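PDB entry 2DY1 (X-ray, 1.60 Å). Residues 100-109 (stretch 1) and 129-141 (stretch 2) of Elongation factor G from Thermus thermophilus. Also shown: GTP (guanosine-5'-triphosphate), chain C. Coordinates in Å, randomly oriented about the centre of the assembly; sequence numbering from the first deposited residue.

Stretch 1 100-109: AALVAVSAEA
Stretch 2, residues 129-141: RMVVVTKLDKGGD

Two adjacent strands, one ending at Ser106 and the other spanning 129-134, run parallel with a 27° twist, and the register is one-to-one: Ala101 opposite Arg129, through Ser106 opposite Thr134, with Val103 CA and Val131 CA 4.7 Å apart and Leu102 CA and Met130 CA 5.0 Å apart. Stretch 1 offers its odd residues to the hydrogen-bond ladder, while stretch 2 answers with its even ones.

Ala101 O accepts from Met130 N at 3.0 Å; its small side chain shares a sheet face with Val103, Val105, Arg129, Val131 and Val133. Leu102 (chi1 t, chi2 p) turns to the other face, where its CD1 lies 3.8 Å from Met130 CG and 3.7 Å from Val132 CG1. Val103 (t) uses both backbone groups: its N donates to Met130 O at 2.8 Å, and its O accepts from Val132 N at 2.9 Å. Ala104, beside Val132 (p), keeps its CB 4.1 Å from Val132 CG1. Val105 (t) again hydrogen-bonds through both backbone groups, its N donating to Val132 O at 2.9 Å and its O accepting from Thr134 N at 3.0 Å, while its CG2 packs 3.9 Å from Val131 CG1.

Ser106 (t) ends the strand; its OG accepts from Glu108 N at 3.1 Å, bracing the turn into helical phi/psi. Ala107 (-65/-22) closes the ladder, its N donating to Thr134 O at 2.8 Å. Its CB points toward stretch 2, 3.7 Å from both Val133 CG1 and Leu136 CD1. A water donates to Ala107 O at 2.9 Å and accepts from Asp141 N at 3.0 Å. At Gly140 (-70/179) a CB would clash with Ala107 O. Glu108 (chi1 m) reaches Lys138 in a salt bridge, OE2 to NZ 3.5 Å.

Beyond the strand, left-handed Lys135 (57/21) gives its N to GTP O6 at 3.0 Å, and Asp137 (p) accepts GTP N1 on OD1 at 2.7 Å and N2 on OD2 at 2.9 Å.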

# COMPACT_ATOMS: atom_id res chain seq x y z
N ALA A 100 0.54 19.20 1.75
CA ALA A 100 -0.50 19.22 2.79
C ALA A 100 -1.55 18.19 2.41
O ALA A 100 -1.66 17.81 1.24
CB ALA A 100 -1.16 20.59 2.87
N ALA A 101 -2.30 17.73 3.42
CA ALA A 101 -3.35 16.75 3.18
C ALA A 101 -4.71 17.36 3.50
O ALA A 101 -4.88 17.99 4.54
CB ALA A 101 -3.12 15.54 4.07
N LEU A 102 -5.66 17.19 2.59
CA LEU A 102 -7.05 17.64 2.80
C LEU A 102 -7.74 16.31 3.06
O LEU A 102 -7.78 15.44 2.18
CB LEU A 102 -7.61 18.30 1.54
CG LEU A 102 -9.12 18.61 1.56
CD1 LEU A 102 -9.47 19.55 2.75
CD2 LEU A 102 -9.52 19.29 0.23
N VAL A 103 -8.28 16.14 4.26
CA VAL A 103 -8.87 14.87 4.66
C VAL A 103 -10.38 14.95 4.69
O VAL A 103 -10.94 15.66 5.51
CB VAL A 103 -8.32 14.48 6.08
CG1 VAL A 103 -8.80 13.09 6.48
CG2 VAL A 103 -6.77 14.55 6.10
N ALA A 104 -11.04 14.24 3.76
CA ALA A 104 -12.50 14.24 3.69
C ALA A 104 -13.03 13.31 4.76
O ALA A 104 -12.52 12.20 4.95
CB ALA A 104 -12.97 13.75 2.32
N VAL A 105 -14.06 13.78 5.46
CA VAL A 105 -14.70 13.00 6.51
C VAL A 105 -16.21 13.12 6.31
O VAL A 105 -16.77 14.21 6.30
CB VAL A 105 -14.34 13.56 7.92
CG1 VAL A 105 -15.18 12.87 9.03
CG2 VAL A 105 -12.86 13.36 8.18
N SER A 106 -16.89 11.98 6.15
CA SER A 106 -18.34 11.98 5.99
C SER A 106 -19.00 12.30 7.34
O SER A 106 -18.64 11.72 8.36
CB SER A 106 -18.80 10.59 5.51
OG SER A 106 -20.18 10.42 5.77
N ALA A 107 -19.95 13.23 7.34
CA ALA A 107 -20.63 13.60 8.57
C ALA A 107 -21.42 12.43 9.14
O ALA A 107 -21.71 12.39 10.33
CB ALA A 107 -21.56 14.79 8.33
N GLU A 108 -21.75 11.47 8.28
CA GLU A 108 -22.50 10.29 8.72
C GLU A 108 -21.64 9.33 9.52
O GLU A 108 -22.07 8.77 10.53
CB GLU A 108 -22.97 9.44 7.54
CG GLU A 108 -23.88 10.02 6.54
CD GLU A 108 -24.86 8.95 6.08
OE1 GLU A 108 -26.01 8.98 6.56
OE2 GLU A 108 -24.46 8.08 5.28
N ALA A 109 -20.43 9.10 9.03
CA ALA A 109 -19.54 8.14 9.65
C ALA A 109 -18.46 8.63 10.58
O ALA A 109 -18.00 7.88 11.43
CB ALA A 109 -18.90 7.30 8.54
N ARG A 129 -2.49 19.33 7.96
CA ARG A 129 -3.74 18.66 7.63
C ARG A 129 -4.93 19.59 7.86
O ARG A 129 -4.93 20.40 8.79
CB ARG A 129 -3.93 17.41 8.51
CG ARG A 129 -3.23 16.14 8.00
CD ARG A 129 -2.61 15.41 9.18
NE ARG A 129 -1.42 16.16 9.60
CZ ARG A 129 -0.91 16.14 10.82
NH1 ARG A 129 -1.48 15.40 11.77
NH2 ARG A 129 0.15 16.88 11.10
N MET A 130 -5.90 19.49 6.96
CA MET A 130 -7.15 20.26 7.05
C MET A 130 -8.22 19.18 6.83
O MET A 130 -7.96 18.21 6.14
CB MET A 130 -7.22 21.32 5.93
CG MET A 130 -8.58 21.87 5.59
SD MET A 130 -8.42 23.00 4.15
CE MET A 130 -7.53 24.30 4.96
N VAL A 131 -9.38 19.33 7.46
CA VAL A 131 -10.48 18.37 7.31
C VAL A 131 -11.60 19.03 6.55
O VAL A 131 -11.88 20.21 6.75
CB VAL A 131 -11.07 17.99 8.70
CG1 VAL A 131 -12.35 17.16 8.54
CG2 VAL A 131 -10.03 17.21 9.51
N VAL A 132 -12.24 18.28 5.65
CA VAL A 132 -13.43 18.81 4.97
C VAL A 132 -14.55 17.81 5.27
O VAL A 132 -14.43 16.61 5.00
CB VAL A 132 -13.24 19.04 3.43
CG1 VAL A 132 -12.77 17.80 2.71
CG2 VAL A 132 -14.55 19.56 2.83
N VAL A 133 -15.63 18.31 5.86
CA VAL A 133 -16.77 17.46 6.22
C VAL A 133 -17.79 17.47 5.11
O VAL A 133 -18.34 18.52 4.74
CB VAL A 133 -17.42 17.96 7.52
CG1 VAL A 133 -18.66 17.10 7.83
CG2 VAL A 133 -16.40 17.89 8.66
N THR A 134 -18.02 16.27 4.58
CA THR A 134 -18.95 16.05 3.48
C THR A 134 -20.22 15.34 3.94
O THR A 134 -20.32 14.92 5.08
CB THR A 134 -18.32 15.14 2.44
OG1 THR A 134 -17.99 13.89 3.09
CG2 THR A 134 -17.05 15.79 1.86
N LYS A 135 -21.17 15.22 3.02
CA LYS A 135 -22.41 14.49 3.26
C LYS A 135 -23.29 14.92 4.44
O LYS A 135 -24.11 14.13 4.93
CB LYS A 135 -22.09 12.99 3.40
CG LYS A 135 -21.41 12.40 2.17
CD LYS A 135 -21.29 10.86 2.28
CE LYS A 135 -20.84 10.23 0.97
NZ LYS A 135 -20.91 8.72 0.99
N LEU A 136 -23.15 16.16 4.91
CA LEU A 136 -24.00 16.58 6.01
C LEU A 136 -25.48 16.59 5.56
O LEU A 136 -26.38 16.51 6.41
CB LEU A 136 -23.59 17.97 6.52
CG LEU A 136 -24.32 18.46 7.79
CD1 LEU A 136 -23.99 17.53 8.95
CD2 LEU A 136 -23.90 19.89 8.11
N ASP A 137 -25.72 16.64 4.26
CA ASP A 137 -27.10 16.66 3.75
C ASP A 137 -27.82 15.36 4.04
O ASP A 137 -29.06 15.29 3.97
CB ASP A 137 -27.14 16.94 2.25
CG ASP A 137 -26.34 15.93 1.44
OD1 ASP A 137 -25.13 15.77 1.72
OD2 ASP A 137 -26.92 15.30 0.52
N LYS A 138 -27.06 14.32 4.39
CA LYS A 138 -27.67 13.05 4.70
C LYS A 138 -28.25 13.01 6.13
O LYS A 138 -28.88 12.03 6.51
CB LYS A 138 -26.68 11.91 4.42
CG LYS A 138 -26.24 11.92 2.96
CD LYS A 138 -25.36 10.74 2.57
CE LYS A 138 -26.16 9.48 2.31
NZ LYS A 138 -25.27 8.36 1.87
N GLY A 139 -28.03 14.07 6.92
CA GLY A 139 -28.64 14.14 8.25
C GLY A 139 -27.90 14.10 9.59
O GLY A 139 -28.54 14.12 10.65
N GLY A 140 -26.57 14.08 9.56
CA GLY A 140 -25.77 13.99 10.77
C GLY A 140 -25.72 15.16 11.74
O GLY A 140 -26.32 16.20 11.52
N ASP A 141 -24.97 14.97 12.82
CA ASP A 141 -24.82 15.98 13.87
C ASP A 141 -23.41 16.57 13.80
O ASP A 141 -22.45 16.00 14.33
CB ASP A 141 -25.05 15.35 15.25
CG ASP A 141 -24.91 16.36 16.38
OD1 ASP A 141 -24.57 17.52 16.10
OD2 ASP A 141 -25.15 16.01 17.56
PG GTP C . -13.37 6.57 -3.05
O1G GTP C . -13.98 5.13 -3.41
O2G GTP C . -12.58 7.14 -4.33
O3G GTP C . -12.53 6.55 -1.84
O3B GTP C . -14.69 7.46 -2.86
PB GTP C . -14.73 9.07 -2.85
O1B GTP C . -14.25 9.54 -1.53
O2B GTP C . -14.05 9.59 -4.06
O3A GTP C . -16.31 9.35 -2.87
PA GTP C . -17.16 9.63 -4.20
O1A GTP C . -16.91 11.02 -4.65
O2A GTP C . -16.92 8.52 -5.15
O5' GTP C . -18.67 9.55 -3.67
C5' GTP C . -19.22 8.28 -3.34
C4' GTP C . -20.74 8.38 -3.22
O4' GTP C . -21.01 9.45 -2.30
C3' GTP C . -21.34 8.80 -4.56
O3' GTP C . -22.65 8.25 -4.68
C2' GTP C . -21.41 10.32 -4.43
O2' GTP C . -22.49 10.82 -5.24
C1' GTP C . -21.83 10.42 -2.96
N9 GTP C . -21.58 11.75 -2.37
C8 GTP C . -20.42 12.41 -2.38
N7 GTP C . -20.52 13.51 -1.64
C5 GTP C . -21.76 13.57 -1.17
C6 GTP C . -22.44 14.47 -0.36
O6 GTP C . -21.88 15.46 0.13
N1 GTP C . -23.79 14.23 -0.06
C2 GTP C . -24.42 13.09 -0.57
N2 GTP C . -25.70 12.85 -0.29
N3 GTP C . -23.73 12.24 -1.35
C4 GTP C . -22.44 12.45 -1.64
O HOH W 1 -23.49 12.39 12.66